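PDB 1HDF: spherulin 3A from Physarum polycephalum, which serves as a calcium-loaded structural protein of the beta/gamma-crystallin family in the cytoplasm of a slime mould. Local coordinates for residues Val46-Lys51 and Asn86-Ile91. Residues are numbered along the deposited sequence; the frame is centred on the assembly and turned at random.
Sequences VVSSVK and NLNDAI. With CA (calcium ion), chain C; CA (calcium ion), chain D.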
loop_
_atom_site.group_PDB
_atom_site.type_symbol
_atom_site.label_atom_id
_atom_site.label_comp_id
_atom_site.label_asym_id
_atom_site.label_seq_id
_atom_site.Cartn_x
_atom_site.Cartn_y
_atom_site.Cartn_z
ATOM N N VAL A 46 -17.269 8.515 17.140
ATOM C CA VAL A 46 -17.796 9.884 17.230
ATOM C C VAL A 46 -18.300 10.456 15.907
ATOM O O VAL A 46 -18.940 11.503 15.892
ATOM C CB VAL A 46 -16.751 10.885 17.797
ATOM C CG1 VAL A 46 -16.189 10.358 19.126
ATOM C CG2 VAL A 46 -15.651 11.141 16.774
ATOM N N VAL A 47 -18.019 9.769 14.804
ATOM C CA VAL A 47 -18.429 10.236 13.481
ATOM C C VAL A 47 -19.950 10.285 13.304
ATOM O O VAL A 47 -20.652 9.328 13.612
ATOM C CB VAL A 47 -17.800 9.355 12.369
ATOM C CG1 VAL A 47 -18.245 9.830 10.994
ATOM C CG2 VAL A 47 -16.286 9.416 12.470
ATOM N N SER A 48 -20.448 11.406 12.793
ATOM C CA SER A 48 -21.879 11.571 12.595
ATOM C C SER A 48 -22.297 11.900 11.164
ATOM O O SER A 48 -23.445 11.670 10.801
ATOM C CB SER A 48 -22.402 12.635 13.556
ATOM O OG SER A 48 -22.193 12.212 14.895
ATOM N N SER A 49 -21.377 12.448 10.369
ATOM C CA SER A 49 -21.650 12.783 8.967
ATOM C C SER A 49 -20.429 12.458 8.098
ATOM O O SER A 49 -19.294 12.458 8.578
ATOM C CB SER A 49 -22.035 14.262 8.812
ATOM O OG SER A 49 -20.975 15.125 9.179
ATOM N N VAL A 50 -20.662 12.187 6.815
ATOM C CA VAL A 50 -19.575 11.815 5.911
ATOM C C VAL A 50 -19.693 12.371 4.487
ATOM O O VAL A 50 -20.785 12.634 3.998
ATOM C CB VAL A 50 -19.476 10.267 5.798
ATOM C CG1 VAL A 50 -18.265 9.868 4.954
ATOM C CG2 VAL A 50 -19.403 9.649 7.180
ATOM N N LYS A 51 -18.545 12.530 3.832
ATOM C CA LYS A 51 -18.475 12.995 2.456
ATOM C C LYS A 51 -17.458 12.121 1.728
ATOM O O LYS A 51 -16.327 11.958 2.192
ATOM C CB LYS A 51 -18.026 14.453 2.390
ATOM C CG LYS A 51 -19.077 15.470 2.772
ATOM C CD LYS A 51 -18.523 16.870 2.599
ATOM C CE LYS A 51 -19.620 17.933 2.673
ATOM N NZ LYS A 51 -19.055 19.313 2.518
ATOM N N ASN A 86 -27.929 3.630 10.870
ATOM C CA ASN A 86 -27.645 2.884 12.095
ATOM C C ASN A 86 -26.172 2.875 12.465
ATOM O O ASN A 86 -25.706 1.946 13.132
ATOM C CB ASN A 86 -28.117 1.435 11.965
ATOM C CG ASN A 86 -29.572 1.332 11.597
ATOM O OD1 ASN A 86 -30.450 1.714 12.373
ATOM N ND2 ASN A 86 -29.842 0.816 10.400
ATOM N N LEU A 87 -25.438 3.904 12.056
ATOM C CA LEU A 87 -24.016 3.950 12.370
ATOM C C LEU A 87 -23.512 5.250 12.979
ATOM O O LEU A 87 -22.362 5.634 12.763
ATOM C CB LEU A 87 -23.203 3.619 11.116
ATOM C CG LEU A 87 -23.282 2.159 10.664
ATOM C CD1 LEU A 87 -22.550 1.974 9.336
ATOM C CD2 LEU A 87 -22.680 1.274 11.736
ATOM N N ASN A 88 -24.358 5.931 13.742
ATOM C CA ASN A 88 -23.940 7.180 14.374
ATOM C C ASN A 88 -23.038 6.844 15.564
ATOM O O ASN A 88 -23.297 5.886 16.296
ATOM C CB ASN A 88 -25.162 7.966 14.850
ATOM C CG ASN A 88 -24.809 9.370 15.325
ATOM O OD1 ASN A 88 -25.454 9.908 16.222
ATOM N ND2 ASN A 88 -23.794 9.970 14.716
ATOM N N ASP A 89 -21.976 7.626 15.748
ATOM C CA ASP A 89 -21.027 7.410 16.846
ATOM C C ASP A 89 -20.705 5.933 17.056
ATOM O O ASP A 89 -20.791 5.437 18.178
ATOM C CB ASP A 89 -21.581 7.974 18.162
ATOM C CG ASP A 89 -21.886 9.454 18.082
ATOM O OD1 ASP A 89 -21.172 10.174 17.352
ATOM O OD2 ASP A 89 -22.832 9.898 18.765
ATOM N N ALA A 90 -20.323 5.229 15.996
ATOM C CA ALA A 90 -20.030 3.806 16.142
ATOM C C ALA A 90 -18.991 3.242 15.186
ATOM O O ALA A 90 -18.564 2.097 15.348
ATOM C CB ALA A 90 -21.318 3.006 16.020
ATOM N N ILE A 91 -18.586 4.029 14.194
ATOM C CA ILE A 91 -17.604 3.558 13.224
ATOM C C ILE A 91 -16.250 3.382 13.889
ATOM O O ILE A 91 -15.795 4.253 14.636
ATOM C CB ILE A 91 -17.484 4.539 12.041
ATOM C CG1 ILE A 91 -18.836 4.634 11.323
ATOM C CG2 ILE A 91 -16.412 4.061 11.066
ATOM C CD1 ILE A 91 -18.871 5.654 10.217
HETATM CA CA CA C . -20.826 12.358 16.722
HETATM CA CA CA D . -17.534 0.975 17.273
HETATM O O HOH W 1 -20.095 6.647 13.397
HETATM O O HOH W 2 -23.011 13.211 17.920
HETATM O O HOH W 3 -19.741 12.617 18.945
HETATM O O HOH W 4 -17.069 -1.505 18.332
HETATM O O HOH W 5 -16.232 0.573 19.529
HETATM O O HOH W 6 -19.992 0.529 18.491
#
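Val46 and Asp89 bring their CA atoms to 4.1 Å where the two loops meet, and the backbone N of Asp89 donates to Val47 O at 3.0 Å. That carbonyl also accepts from water 1, which in turn donates to Leu87 O and accepts from Ala90 N, so a single water ties the turn 87-90 to the loop ahead of strand 49-52. The calcium ion of chain C joins the two loops: Val46 O, Ser48 OG and Asp89 OD1 all bind it, Asp89 OD1 at 2.3 Å, and Lys19 O together with waters 2 and 3 completes the set. Asp89 CG stands anti to its own carbonyl carbon (chi1 -58°), and this presents OD1 to the metal while OD2 lies 3.8 Å from it. The calcium also explains why Asp89 OD1 can sit 3.0 Å from Val46 O, oxygen against oxygen.

Asn88 works in the second shell. Its CG is anti to the backbone N (chi1 -171°), and from there ND2 reaches Ser48 OG at 2.8 Å, with the hydroxyl oxygen nearly in the amide plane; a weak bond from ND2 to Val47 O is a further one for that carbonyl. An alanine here would probably cost Ser48 OG its amide donor and leave the hydroxyl less firmly aimed at the metal. Away from the metal, the apolar contact is Val47 CG1 against Ile91 CD1 at 4.3 Å, with Leu82 against both side chains. Ala90 O meanwhile binds the other calcium, alongside Asp45, Lys62 and Ser92, so adjacent residues of one loop serve both ions, the paired calcium sites of a beta/gamma-crystallin domain built from two Greek keys.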